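Local coordinates for protein SusD homolog (PDB 3EHN) that probably captures glycans at the bacterial outer membrane, as SusD-family lipoproteins do, and is seen with galactose and N-acetylglucosamine bound, at residues A[140-145]-A[489-494]. Residues are numbered along the deposited sequence; the frame is centred on the assembly and turned at random.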
ATOM      1  N   PHE A 140      -0.355  -5.935  10.735  1.00 13.93           N
ATOM      2  CA  PHE A 140      -0.329  -6.467  12.094  1.00 14.48           C
ATOM      3  C   PHE A 140       0.673  -7.597  12.300  1.00 15.30           C
ATOM      4  O   PHE A 140       1.198  -7.779  13.393  1.00 17.18           O
ATOM      5  CB  PHE A 140      -1.722  -6.964  12.522  1.00 13.42           C
ATOM      6  CG  PHE A 140      -2.754  -5.874  12.645  1.00 14.30           C
ATOM      7  CD1 PHE A 140      -3.527  -5.498  11.548  1.00 12.33           C
ATOM      8  CD2 PHE A 140      -2.943  -5.210  13.859  1.00 12.97           C
ATOM      9  CE1 PHE A 140      -4.484  -4.471  11.659  1.00 13.84           C
ATOM     10  CE2 PHE A 140      -3.892  -4.183  13.982  1.00 12.44           C
ATOM     11  CZ  PHE A 140      -4.666  -3.812  12.876  1.00 12.86           C
ATOM     12  N   GLY A 141       0.951  -8.355  11.250  1.00 16.29           N
ATOM     13  CA  GLY A 141       1.863  -9.474  11.389  1.00 15.28           C
ATOM     14  C   GLY A 141       1.009 -10.725  11.503  1.00 15.61           C
ATOM     15  O   GLY A 141       0.256 -11.034  10.586  1.00 17.86           O
ATOM     16  N   PRO A 142       1.083 -11.464  12.614  1.00 14.81           N
ATOM     17  CA  PRO A 142       0.250 -12.667  12.718  1.00 14.68           C
ATOM     18  C   PRO A 142      -1.244 -12.359  12.595  1.00 15.30           C
ATOM     19  O   PRO A 142      -1.713 -11.338  13.093  1.00 15.99           O
ATOM     20  CB  PRO A 142       0.612 -13.209  14.092  1.00 14.69           C
ATOM     21  CG  PRO A 142       0.935 -11.958  14.865  1.00 14.60           C
ATOM     22  CD  PRO A 142       1.776 -11.189  13.881  1.00 13.95           C
ATOM     23  N   ILE A 143      -1.980 -13.236  11.917  1.00 14.48           N
ATOM     24  CA  ILE A 143      -3.424 -13.067  11.743  1.00 15.04           C
ATOM     25  C   ILE A 143      -4.099 -14.433  11.676  1.00 16.26           C
ATOM     26  O   ILE A 143      -3.443 -15.461  11.566  1.00 17.39           O
ATOM     27  CB  ILE A 143      -3.787 -12.316  10.436  1.00 13.51           C
ATOM     28  CG1 ILE A 143      -3.476 -13.198   9.224  1.00 14.72           C
ATOM     29  CG2 ILE A 143      -3.038 -11.004  10.364  1.00 12.99           C
ATOM     30  CD1 ILE A 143      -4.016 -12.677   7.907  1.00 13.56           C
ATOM     31  N   ALA A 144      -5.417 -14.447  11.733  1.00 16.47           N
ATOM     32  CA  ALA A 144      -6.118 -15.706  11.658  1.00 17.01           C
ATOM     33  C   ALA A 144      -6.390 -16.029  10.190  1.00 18.08           C
ATOM     34  O   ALA A 144      -7.450 -15.698   9.653  1.00 18.83           O
ATOM     35  CB  ALA A 144      -7.419 -15.623  12.445  1.00 17.00           C
ATOM     36  N   TYR A 145      -5.430 -16.675   9.535  1.00 19.11           N
ATOM     37  CA  TYR A 145      -5.592 -17.018   8.124  1.00 19.54           C
ATOM     38  C   TYR A 145      -6.242 -18.378   7.911  1.00 19.92           C
ATOM     39  O   TYR A 145      -7.262 -18.497   7.224  1.00 21.03           O
ATOM     40  CB  TYR A 145      -4.240 -16.997   7.406  1.00 18.05           C
ATOM     41  CG  TYR A 145      -4.367 -17.146   5.910  1.00 16.86           C
ATOM     42  CD1 TYR A 145      -4.773 -16.081   5.114  1.00 16.47           C
ATOM     43  CD2 TYR A 145      -4.130 -18.365   5.295  1.00 18.72           C
ATOM     44  CE1 TYR A 145      -4.943 -16.224   3.744  1.00 17.30           C
ATOM     45  CE2 TYR A 145      -4.298 -18.525   3.919  1.00 19.33           C
ATOM     46  CZ  TYR A 145      -4.707 -17.450   3.150  1.00 18.66           C
ATOM     47  OH  TYR A 145      -4.876 -17.608   1.790  1.00 18.28           O
ATOM     48  N   PHE A 489       1.261  -2.084  13.289  1.00 19.24           N
ATOM     49  CA  PHE A 489       0.234  -1.570  14.190  1.00 17.83           C
ATOM     50  C   PHE A 489       0.169  -2.604  15.312  1.00 18.33           C
ATOM     51  O   PHE A 489       0.562  -3.754  15.113  1.00 19.20           O
ATOM     52  CB  PHE A 489      -1.139  -1.532  13.518  1.00 15.89           C
ATOM     53  CG  PHE A 489      -1.405  -0.293  12.738  1.00 16.28           C
ATOM     54  CD1 PHE A 489      -0.556   0.799  12.823  1.00 16.11           C
ATOM     55  CD2 PHE A 489      -2.526  -0.211  11.919  1.00 16.75           C
ATOM     56  CE1 PHE A 489      -0.816   1.953  12.101  1.00 15.69           C
ATOM     57  CE2 PHE A 489      -2.793   0.943  11.193  1.00 15.25           C
ATOM     58  CZ  PHE A 489      -1.936   2.026  11.285  1.00 15.19           C
ATOM     59  N   ARG A 490      -0.314  -2.222  16.486  1.00 17.28           N
ATOM     60  CA  ARG A 490      -0.430  -3.211  17.548  1.00 17.45           C
ATOM     61  C   ARG A 490      -1.906  -3.592  17.653  1.00 16.73           C
ATOM     62  O   ARG A 490      -2.782  -2.846  17.222  1.00 16.44           O
ATOM     63  CB  ARG A 490       0.095  -2.654  18.892  1.00 18.82           C
ATOM     64  CG  ARG A 490      -0.886  -1.794  19.700  1.00 19.27           C
ATOM     65  CD  ARG A 490      -0.164  -0.958  20.770  1.00 21.36           C
ATOM     66  NE  ARG A 490      -1.096  -0.102  21.494  1.00 20.33           N
ATOM     67  CZ  ARG A 490      -1.660  -0.412  22.657  1.00 21.23           C
ATOM     68  NH1 ARG A 490      -1.380  -1.559  23.260  1.00 19.96           N
ATOM     69  NH2 ARG A 490      -2.544   0.413  23.201  1.00 21.76           N
ATOM     70  N   PHE A 491      -2.179  -4.773  18.186  1.00 17.77           N
ATOM     71  CA  PHE A 491      -3.558  -5.206  18.362  1.00 19.76           C
ATOM     72  C   PHE A 491      -4.105  -4.506  19.615  1.00 21.26           C
ATOM     73  O   PHE A 491      -3.398  -4.375  20.622  1.00 21.84           O
ATOM     74  CB  PHE A 491      -3.623  -6.725  18.553  1.00 19.35           C
ATOM     75  CG  PHE A 491      -3.240  -7.516  17.337  1.00 19.46           C
ATOM     76  CD1 PHE A 491      -4.069  -7.555  16.227  1.00 20.11           C
ATOM     77  CD2 PHE A 491      -2.062  -8.248  17.315  1.00 20.17           C
ATOM     78  CE1 PHE A 491      -3.732  -8.314  15.111  1.00 20.38           C
ATOM     79  CE2 PHE A 491      -1.717  -9.011  16.201  1.00 20.71           C
ATOM     80  CZ  PHE A 491      -2.554  -9.044  15.101  1.00 21.08           C
ATOM     81  N   ALA A 492      -5.350  -4.041  19.554  1.00 21.09           N
ATOM     82  CA  ALA A 492      -5.953  -3.383  20.708  1.00 20.67           C
ATOM     83  C   ALA A 492      -5.910  -4.384  21.854  1.00 21.63           C
ATOM     84  O   ALA A 492      -6.349  -5.526  21.701  1.00 22.41           O
ATOM     85  CB  ALA A 492      -7.388  -2.999  20.407  1.00 20.40           C
ATOM     86  N   PRO A 493      -5.361  -3.982  23.012  1.00 21.72           N
ATOM     87  CA  PRO A 493      -5.275  -4.880  24.170  1.00 21.31           C
ATOM     88  C   PRO A 493      -6.589  -5.567  24.554  1.00 22.35           C
ATOM     89  O   PRO A 493      -6.630  -6.778  24.802  1.00 22.54           O
ATOM     90  CB  PRO A 493      -4.751  -3.962  25.262  1.00 18.77           C
ATOM     91  CG  PRO A 493      -3.831  -3.058  24.491  1.00 19.33           C
ATOM     92  CD  PRO A 493      -4.666  -2.710  23.286  1.00 19.49           C
ATOM     93  N   THR A 494      -7.665  -4.793  24.588  1.00 22.81           N
ATOM     94  CA  THR A 494      -8.962  -5.337  24.959  1.00 24.30           C
ATOM     95  C   THR A 494      -9.370  -6.497  24.070  1.00 25.73           C
ATOM     96  O   THR A 494     -10.212  -7.309  24.451  1.00 28.86           O
ATOM     97  CB  THR A 494     -10.056  -4.257  24.910  1.00 22.91           C
ATOM     98  OG1 THR A 494     -10.243  -3.825  23.556  1.00 23.04           O
ATOM     99  CG2 THR A 494      -9.655  -3.072  25.780  1.00 20.20           C
TER
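The ring of Phe140 sits like a wedge in the notch between Phe489 and Phe491, at the end of helix 116-140 in this SusD-like fold, a family of the TPR clan. Phe140 closes that helix, and Gly141 leaves it with positive phi (100°), a turn that starts the loop through Pro142. The 489-494 loop, 344 residues further on, lies against this bend. No hydrogen bond joins the two segments; the fit is one of shape.

Phe489 CB comes over one face of the Phe140 ring, 4.3 Å from its centroid, making a CH-pi contact. The Phe489 ring turns its edge to Phe140 CZ and meets Phe83 edge-to-face. From the other side of the Phe140 plane comes the Phe491 ring, tilted only 16° but displaced, with little of one ring above the other; their centroids are 4.9 Å apart. At the Phe140 rim, near its plane, Arg490 O lies 3.7 Å from CE2.

Phe491 fills the hollow between Phe140 and Pro142. With its CG beside the backbone N (chi1 -68°), the far end of the ring reaches Phe140 CB, while CE2 lies 4.2 Å from Pro142 CG. Ile505 of helix 505-509 touches both Phe491 and Pro142. A serine in place of Phe491 removes the ring, which would probably open a gap between Phe140 and Pro142 and leave the Phe140 ring freer to turn. The carbonyl of Pro142 completes the socket: its O lies in the plane of the Phe491 ring, at the edge, 3.2 Å from CZ.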